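Local coordinates for protein MlnE (Bacillus amyloliquefaciens subsp. plantarum, PDB 5D2E) that carries, in this N-terminal part of a macrolactin assembly-line protein, a B-type ketoreductase that binds NADP and probably reduces beta-keto groups of the growing polyketide, at residues A[87-92]-A[103-108]; A[91-96]-A[112-117]. All blocks are in the same frame, centred on the assembly; numbering follows the deposited sequence.

Interaction 1: residues A[87-92]-A[103-108]; sequences VTSGER and MNFTKG
CG1 of Val87 packs against the thioether of Met103 and the ring of Phe105 at the end of strand 84-89, in the Rossmann-like subdomain that precedes the NADP-binding half of the ketoreductase. Met103 places CG between its backbone N and carbonyl carbon (chi1 63°), and this CG lies 3.7 Å from CG1 of Val87, with SD of Met103 equally near that methyl. Val87 holds CG1 anti to its own N (chi1 -172°), and the two side chains cross obliquely. Both also touch Phe63 of the neighbouring strand 60-64, and Met103 meets Tyr111 of helix 108-120, so this side of the pair faces the buried layer between strands and helix. Phe105 turns CE1 to CG1 of Val87, while its CE2 comes 3.7 Å from CB of Ser89 and, obliquely, within 3.4 Å of Ser89 N. Val87 O lies at the ring edge, in plane, 3.6 Å from CZ of Phe105.

The parallel pairing of strands 84-89 and 100-103 ends here, at the bridge between Ser89 and Met103. Met103 N donates to Thr88 O at 3.0 Å, and Gly90 N donates to Met103 O at 2.8 Å. The CA of Ser89 adds a CH...O contact to that same Met103 O, which therefore has two partners from the facing segment.

After Met103 the chain folds into a type I turn from Asn104 to Lys107, closed by Lys107 N bonding to Asn104 O, and Lys107 then takes the N-cap position of helix 108-120. Two separate waters bridge the segments. One donates to Glu91 O and accepts from Lys107 NZ; the other accepts from Phe105 N at 2.9 Å and hydrogen-bonds to Ser89 OG.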
ATOM      1  N   VAL A  87      -1.076 -15.877 -23.174  1.00 24.94           N
ATOM      2  CA  VAL A  87      -2.470 -15.816 -22.836  1.00 24.29           C
ATOM      3  C   VAL A  87      -2.996 -14.398 -22.878  1.00 27.72           C
ATOM      4  O   VAL A  87      -2.472 -13.507 -22.204  1.00 28.75           O
ATOM      5  CB  VAL A  87      -2.687 -16.356 -21.407  1.00 27.45           C
ATOM      6  CG1 VAL A  87      -4.192 -16.497 -21.100  1.00 30.31           C
ATOM      7  CG2 VAL A  87      -1.919 -17.653 -21.203  1.00 26.97           C
ATOM      8  N   THR A  88      -4.082 -14.215 -23.600  1.00 28.44           N
ATOM      9  CA  THR A  88      -4.717 -12.939 -23.716  1.00 27.83           C
ATOM     10  C   THR A  88      -6.120 -12.939 -23.213  1.00 28.67           C
ATOM     11  O   THR A  88      -6.712 -13.951 -22.896  1.00 29.11           O
ATOM     12  CB  THR A  88      -4.735 -12.459 -25.205  1.00 32.20           C
ATOM     13  OG1 THR A  88      -5.511 -13.364 -25.976  1.00 32.58           O
ATOM     14  CG2 THR A  88      -3.411 -12.393 -25.769  1.00 33.52           C
ATOM     15  N   SER A  89      -6.669 -11.752 -23.105  1.00 30.80           N
ATOM     16  CA  SER A  89      -8.014 -11.553 -22.667  1.00 33.84           C
ATOM     17  C   SER A  89      -9.085 -11.955 -23.685  1.00 37.30           C
ATOM     18  O   SER A  89      -8.977 -11.629 -24.863  1.00 37.35           O
ATOM     19  CB  SER A  89      -8.197 -10.071 -22.345  1.00 36.74           C
ATOM     20  OG  SER A  89      -9.451  -9.921 -21.803  1.00 42.24           O
ATOM     21  N   GLY A  90     -10.122 -12.640 -23.222  1.00 35.56           N
ATOM     22  CA  GLY A  90     -11.240 -13.047 -24.069  1.00 37.11           C
ATOM     23  C   GLY A  90     -12.521 -13.219 -23.261  1.00 35.53           C
ATOM     24  O   GLY A  90     -12.488 -13.242 -22.030  1.00 37.51           O
ATOM     25  N   GLU A  91     -13.645 -13.380 -23.951  1.00 41.02           N
ATOM     26  CA  GLU A  91     -14.932 -13.666 -23.299  1.00 47.24           C
ATOM     27  C   GLU A  91     -14.840 -15.001 -22.560  1.00 41.57           C
ATOM     28  O   GLU A  91     -15.276 -15.164 -21.447  1.00 43.69           O
ATOM     29  CB  GLU A  91     -16.073 -13.798 -24.325  1.00 55.40           C
ATOM     30  CG  GLU A  91     -16.185 -12.702 -25.372  1.00 68.77           C
ATOM     31  CD  GLU A  91     -16.300 -11.310 -24.767  1.00 85.60           C
ATOM     32  OE1 GLU A  91     -16.900 -11.165 -23.673  1.00 81.08           O
ATOM     33  OE2 GLU A  91     -15.791 -10.349 -25.400  1.00107.79           O
ATOM     34  N   ARG A  92     -14.255 -15.967 -23.221  1.00 37.49           N
ATOM     35  CA  ARG A  92     -14.231 -17.321 -22.709  1.00 42.60           C
ATOM     36  C   ARG A  92     -12.786 -17.834 -22.640  1.00 32.60           C
ATOM     37  O   ARG A  92     -11.916 -17.379 -23.384  1.00 33.22           O
ATOM     38  CB  ARG A  92     -14.942 -18.253 -23.684  1.00 47.98           C
ATOM     39  CG  ARG A  92     -16.421 -18.038 -23.994  1.00 58.36           C
ATOM     40  CD  ARG A  92     -16.846 -19.094 -25.043  1.00 66.02           C
ATOM     41  NE  ARG A  92     -15.948 -19.082 -26.234  1.00 76.76           N
ATOM     42  CZ  ARG A  92     -14.982 -19.979 -26.568  1.00 76.88           C
ATOM     43  NH1 ARG A  92     -14.697 -21.073 -25.855  1.00 70.49           N
ATOM     44  NH2 ARG A  92     -14.274 -19.774 -27.670  1.00 77.61           N
ATOM     45  N   MET A 103      -8.697 -16.002 -22.123  1.00 28.72           N
ATOM     46  CA  MET A 103      -9.433 -16.244 -20.877  1.00 30.78           C
ATOM     47  C   MET A 103      -9.931 -14.935 -20.338  1.00 26.53           C
ATOM     48  O   MET A 103      -9.488 -13.896 -20.760  1.00 27.61           O
ATOM     49  CB  MET A 103      -8.559 -16.898 -19.798  1.00 30.28           C
ATOM     50  CG  MET A 103      -7.375 -16.078 -19.324  1.00 29.96           C
ATOM     51  SD  MET A 103      -6.278 -16.975 -18.141  1.00 33.28           S
ATOM     52  CE  MET A 103      -7.385 -16.965 -16.713  1.00 38.76           C
ATOM     53  N   ASN A 104     -10.811 -15.040 -19.372  1.00 28.80           N
ATOM     54  CA  ASN A 104     -11.309 -13.884 -18.592  1.00 30.34           C
ATOM     55  C   ASN A 104     -10.479 -13.843 -17.312  1.00 29.12           C
ATOM     56  O   ASN A 104     -10.554 -14.754 -16.480  1.00 30.84           O
ATOM     57  CB  ASN A 104     -12.800 -14.066 -18.328  1.00 34.34           C
ATOM     58  CG  ASN A 104     -13.439 -12.870 -17.612  1.00 40.82           C
ATOM     59  OD1 ASN A 104     -14.636 -12.566 -17.807  1.00 42.81           O
ATOM     60  ND2 ASN A 104     -12.678 -12.252 -16.725  1.00 34.80           N
ATOM     61  N   PHE A 105      -9.603 -12.833 -17.217  1.00 29.94           N
ATOM     62  CA  PHE A 105      -8.589 -12.753 -16.180  1.00 31.56           C
ATOM     63  C   PHE A 105      -9.108 -12.511 -14.754  1.00 35.67           C
ATOM     64  O   PHE A 105      -8.365 -12.623 -13.782  1.00 35.38           O
ATOM     65  CB  PHE A 105      -7.598 -11.649 -16.528  1.00 32.09           C
ATOM     66  CG  PHE A 105      -6.717 -11.985 -17.700  1.00 30.60           C
ATOM     67  CD1 PHE A 105      -5.925 -13.128 -17.701  1.00 35.45           C
ATOM     68  CD2 PHE A 105      -6.647 -11.148 -18.785  1.00 30.27           C
ATOM     69  CE1 PHE A 105      -5.102 -13.415 -18.778  1.00 34.64           C
ATOM     70  CE2 PHE A 105      -5.815 -11.440 -19.871  1.00 28.79           C
ATOM     71  CZ  PHE A 105      -5.050 -12.540 -19.865  1.00 29.56           C
ATOM     72  N   THR A 106     -10.353 -12.149 -14.696  1.00 32.87           N
ATOM     73  CA  THR A 106     -11.129 -12.072 -13.435  1.00 46.30           C
ATOM     74  C   THR A 106     -11.816 -13.376 -12.985  1.00 47.95           C
ATOM     75  O   THR A 106     -12.261 -13.457 -11.829  1.00 46.19           O
ATOM     76  CB  THR A 106     -12.242 -10.981 -13.527  1.00 43.68           C
ATOM     77  OG1 THR A 106     -13.320 -11.457 -14.325  1.00 56.61           O
ATOM     78  CG2 THR A 106     -11.767  -9.693 -14.206  1.00 48.94           C
ATOM     79  N   LYS A 107     -11.937 -14.395 -13.862  1.00 43.25           N
ATOM     80  CA  LYS A 107     -12.668 -15.632 -13.508  1.00 40.09           C
ATOM     81  C   LYS A 107     -11.764 -16.719 -13.014  1.00 41.83           C
ATOM     82  O   LYS A 107     -11.000 -17.312 -13.789  1.00 38.11           O
ATOM     83  CB  LYS A 107     -13.380 -16.193 -14.700  1.00 47.01           C
ATOM     84  CG  LYS A 107     -14.779 -15.730 -14.930  1.00 55.57           C
ATOM     85  CD  LYS A 107     -15.518 -16.887 -15.595  1.00 61.88           C
ATOM     86  CE  LYS A 107     -16.847 -16.400 -16.161  1.00 75.85           C
ATOM     87  NZ  LYS A 107     -17.257 -17.208 -17.337  1.00 76.63           N
ATOM     88  N   GLY A 108     -11.907 -17.086 -11.746  1.00 37.34           N
ATOM     89  CA  GLY A 108     -11.091 -18.130 -11.192  1.00 41.11           C
ATOM     90  C   GLY A 108     -11.168 -19.438 -11.905  1.00 42.46           C
ATOM     91  O   GLY A 108     -10.157 -20.178 -12.007  1.00 41.40           O
TER
HETATM   92  O   HOH W   1     -10.103 -10.591 -18.998  1.00 35.03           O
HETATM   93  O   HOH W   2     -14.878 -16.926 -19.317  1.00 39.07           O

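Interaction 2: residues A[91-96]-A[112-117]; sequences ERFEDC and DALCGV
Chi1 of Phe93 (173°) sets CG anti to the backbone N, on a side chain that starts toward helix 108-120, and a chi2 of 78° turns the ring plane to lay one face on Ala113. The methyl CB of Ala113 stands 3.6 Å from the ring centroid and only 8° off the normal, a CH-pi contact centred on the face. Its distances to ring atoms of Phe93 are accordingly similar, 3.7 Å to both CD2 and CE2.

The far end of the ring meets the next parts of the helix. CE1 of Phe93 comes 3.5 Å from the backbone N of Leu114, an oblique approach, and 4.0 Å from CB of Leu114. One turn on from Ala113, Val117 sets CG2 at the ring edge, near its plane, 3.9 Å from CZ of Phe93. The aromatic group is thus met over a face by the alanine and at an edge by the valine, two residues on the same side of the helix.

Asp95, two residues after Phe93, also directs its side chain to the helix, where OD2 lies 3.8 Å from CG1 of Val117. That is a van der Waals touch; the polar partners of the carboxylate are elsewhere, with OD1 accepting from Arg97 N and OD2 in a weak hydrogen bond with Gln121 NE2. Glu94 forms a salt bridge with Arg92, while its backbone bonds to Thr102. Val117 also rests on Phe101 of strand 100-103. The arrangement is that of helix 108-120 packed against the loop residue Phe93 and Asp95 of the short antiparallel strand 94-95, at the surface of a Rossmann-like alpha/beta subdomain.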
ATOM      1  N   GLU A  91     -13.645 -13.380 -23.951  1.00 41.02           N
ATOM      2  CA  GLU A  91     -14.932 -13.666 -23.299  1.00 47.24           C
ATOM      3  C   GLU A  91     -14.840 -15.001 -22.560  1.00 41.57           C
ATOM      4  O   GLU A  91     -15.276 -15.164 -21.447  1.00 43.69           O
ATOM      5  CB  GLU A  91     -16.073 -13.798 -24.325  1.00 55.40           C
ATOM      6  CG  GLU A  91     -16.185 -12.702 -25.372  1.00 68.77           C
ATOM      7  CD  GLU A  91     -16.300 -11.310 -24.767  1.00 85.60           C
ATOM      8  OE1 GLU A  91     -16.900 -11.165 -23.673  1.00 81.08           O
ATOM      9  OE2 GLU A  91     -15.791 -10.349 -25.400  1.00107.79           O
ATOM     10  N   ARG A  92     -14.255 -15.967 -23.221  1.00 37.49           N
ATOM     11  CA  ARG A  92     -14.231 -17.321 -22.709  1.00 42.60           C
ATOM     12  C   ARG A  92     -12.786 -17.834 -22.640  1.00 32.60           C
ATOM     13  O   ARG A  92     -11.916 -17.379 -23.384  1.00 33.22           O
ATOM     14  CB  ARG A  92     -14.942 -18.253 -23.684  1.00 47.98           C
ATOM     15  CG  ARG A  92     -16.421 -18.038 -23.994  1.00 58.36           C
ATOM     16  CD  ARG A  92     -16.846 -19.094 -25.043  1.00 66.02           C
ATOM     17  NE  ARG A  92     -15.948 -19.082 -26.234  1.00 76.76           N
ATOM     18  CZ  ARG A  92     -14.982 -19.979 -26.568  1.00 76.88           C
ATOM     19  NH1 ARG A  92     -14.697 -21.073 -25.855  1.00 70.49           N
ATOM     20  NH2 ARG A  92     -14.274 -19.774 -27.670  1.00 77.61           N
ATOM     21  N   PHE A  93     -12.585 -18.852 -21.812  1.00 32.28           N
ATOM     22  CA  PHE A  93     -11.372 -19.634 -21.855  1.00 33.32           C
ATOM     23  C   PHE A  93     -11.355 -20.423 -23.137  1.00 30.67           C
ATOM     24  O   PHE A  93     -12.329 -21.083 -23.476  1.00 32.87           O
ATOM     25  CB  PHE A  93     -11.294 -20.614 -20.714  1.00 32.37           C
ATOM     26  CG  PHE A  93     -10.131 -21.554 -20.812  1.00 29.50           C
ATOM     27  CD1 PHE A  93      -8.871 -21.134 -20.475  1.00 27.47           C
ATOM     28  CD2 PHE A  93     -10.288 -22.816 -21.304  1.00 30.86           C
ATOM     29  CE1 PHE A  93      -7.794 -21.983 -20.576  1.00 30.20           C
ATOM     30  CE2 PHE A  93      -9.222 -23.700 -21.402  1.00 32.27           C
ATOM     31  CZ  PHE A  93      -7.961 -23.274 -21.043  1.00 33.22           C
ATOM     32  N   GLU A  94     -10.249 -20.368 -23.831  1.00 30.37           N
ATOM     33  CA  GLU A  94     -10.084 -21.152 -25.068  1.00 33.96           C
ATOM     34  C   GLU A  94      -8.630 -21.507 -25.269  1.00 27.85           C
ATOM     35  O   GLU A  94      -7.786 -20.644 -25.201  1.00 28.01           O
ATOM     36  CB  GLU A  94     -10.563 -20.377 -26.322  1.00 33.09           C
ATOM     37  CG  GLU A  94     -10.596 -21.276 -27.554  1.00 38.26           C
ATOM     38  CD  GLU A  94     -11.159 -20.586 -28.799  1.00 45.11           C
ATOM     39  OE1 GLU A  94     -11.782 -19.526 -28.657  1.00 41.83           O
ATOM     40  OE2 GLU A  94     -10.916 -21.065 -29.922  1.00 46.16           O
ATOM     41  N   ASP A  95      -8.357 -22.771 -25.536  1.00 28.09           N
ATOM     42  CA  ASP A  95      -7.064 -23.181 -26.031  1.00 29.05           C
ATOM     43  C   ASP A  95      -7.037 -22.791 -27.532  1.00 33.87           C
ATOM     44  O   ASP A  95      -7.732 -23.404 -28.346  1.00 32.50           O
ATOM     45  CB  ASP A  95      -6.901 -24.679 -25.837  1.00 29.45           C
ATOM     46  CG  ASP A  95      -5.633 -25.218 -26.343  1.00 29.40           C
ATOM     47  OD1 ASP A  95      -4.934 -24.546 -27.101  1.00 31.45           O
ATOM     48  OD2 ASP A  95      -5.249 -26.361 -25.901  1.00 33.30           O
ATOM     49  N   CYS A  96      -6.260 -21.777 -27.883  1.00 30.03           N
ATOM     50  CA  CYS A  96      -6.178 -21.333 -29.266  1.00 31.33           C
ATOM     51  C   CYS A  96      -5.032 -21.976 -30.063  1.00 28.22           C
ATOM     52  O   CYS A  96      -4.617 -21.451 -31.105  1.00 30.15           O
ATOM     53  CB  CYS A  96      -6.088 -19.783 -29.290  1.00 32.87           C
ATOM     54  SG  CYS A  96      -7.515 -19.036 -28.546  1.00 36.14           S
ATOM     55  N   ASP A 112      -8.325 -22.164 -13.468  1.00 34.75           N
ATOM     56  CA  ASP A 112      -8.347 -23.617 -13.281  1.00 35.63           C
ATOM     57  C   ASP A 112      -8.228 -24.368 -14.536  1.00 32.73           C
ATOM     58  O   ASP A 112      -7.480 -25.371 -14.614  1.00 31.51           O
ATOM     59  CB  ASP A 112      -9.629 -24.085 -12.571  1.00 34.64           C
ATOM     60  CG  ASP A 112      -9.685 -23.645 -11.175  1.00 37.96           C
ATOM     61  OD1 ASP A 112      -8.651 -23.557 -10.459  1.00 37.94           O
ATOM     62  OD2 ASP A 112     -10.822 -23.382 -10.761  1.00 56.06           O
ATOM     63  N   ALA A 113      -9.017 -23.935 -15.531  1.00 32.20           N
ATOM     64  CA  ALA A 113      -8.994 -24.527 -16.858  1.00 32.42           C
ATOM     65  C   ALA A 113      -7.610 -24.440 -17.472  1.00 29.81           C
ATOM     66  O   ALA A 113      -7.120 -25.421 -18.020  1.00 30.82           O
ATOM     67  CB  ALA A 113      -9.977 -23.831 -17.770  1.00 35.76           C
ATOM     68  N   LEU A 114      -6.984 -23.249 -17.386  1.00 30.34           N
ATOM     69  CA  LEU A 114      -5.627 -23.090 -17.875  1.00 27.76           C
ATOM     70  C   LEU A 114      -4.672 -24.085 -17.226  1.00 27.30           C
ATOM     71  O   LEU A 114      -3.883 -24.710 -17.936  1.00 27.23           O
ATOM     72  CB  LEU A 114      -5.095 -21.674 -17.623  1.00 26.53           C
ATOM     73  CG  LEU A 114      -3.710 -21.336 -18.137  1.00 24.97           C
ATOM     74  CD1 LEU A 114      -3.641 -21.419 -19.668  1.00 27.19           C
ATOM     75  CD2 LEU A 114      -3.300 -19.959 -17.684  1.00 26.84           C
ATOM     76  N   CYS A 115      -4.673 -24.149 -15.881  1.00 25.68           N
ATOM     77  CA  CYS A 115      -3.832 -25.106 -15.179  1.00 28.47           C
ATOM     78  C   CYS A 115      -4.112 -26.571 -15.637  1.00 27.60           C
ATOM     79  O   CYS A 115      -3.209 -27.325 -15.864  1.00 27.26           O
ATOM     80  CB  CYS A 115      -4.034 -25.026 -13.671  1.00 29.48           C
ATOM     81  SG  CYS A 115      -3.609 -23.460 -12.936  1.00 34.45           S
ATOM     82  N   GLY A 116      -5.372 -26.917 -15.757  1.00 29.91           N
ATOM     83  CA  GLY A 116      -5.785 -28.266 -16.169  1.00 32.60           C
ATOM     84  C   GLY A 116      -5.266 -28.591 -17.535  1.00 31.31           C
ATOM     85  O   GLY A 116      -4.634 -29.628 -17.752  1.00 29.88           O
ATOM     86  N   VAL A 117      -5.430 -27.663 -18.463  1.00 27.94           N
ATOM     87  CA  VAL A 117      -4.954 -27.929 -19.795  1.00 28.23           C
ATOM     88  C   VAL A 117      -3.445 -28.058 -19.890  1.00 25.32           C
ATOM     89  O   VAL A 117      -2.923 -28.980 -20.534  1.00 26.83           O
ATOM     90  CB  VAL A 117      -5.512 -26.884 -20.803  1.00 28.34           C
ATOM     91  CG1 VAL A 117      -4.853 -27.073 -22.154  1.00 29.20           C
ATOM     92  CG2 VAL A 117      -7.018 -27.041 -20.944  1.00 30.89           C
TER

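Interactions 1 and 2 both start from the chain around Glu91 and Arg92, and their centres are 8 Å apart. Interaction 1 is the deeper and larger, burying 356 Å² against 203 Å², and it combines buried apolar side chains with backbone hydrogen bonds of a parallel strand pair. Interaction 2, nearer the surface, relies on apolar and CH-pi contacts between a loop with a short edge strand and helix 108-120. That helix connects the two: the 103-108 segment leads into it and the 112-117 segment belongs to it. Directly between them, SD of Met103 packs 4.2 Å from CD2 of Leu114. Both contacts are remote from the NADP site.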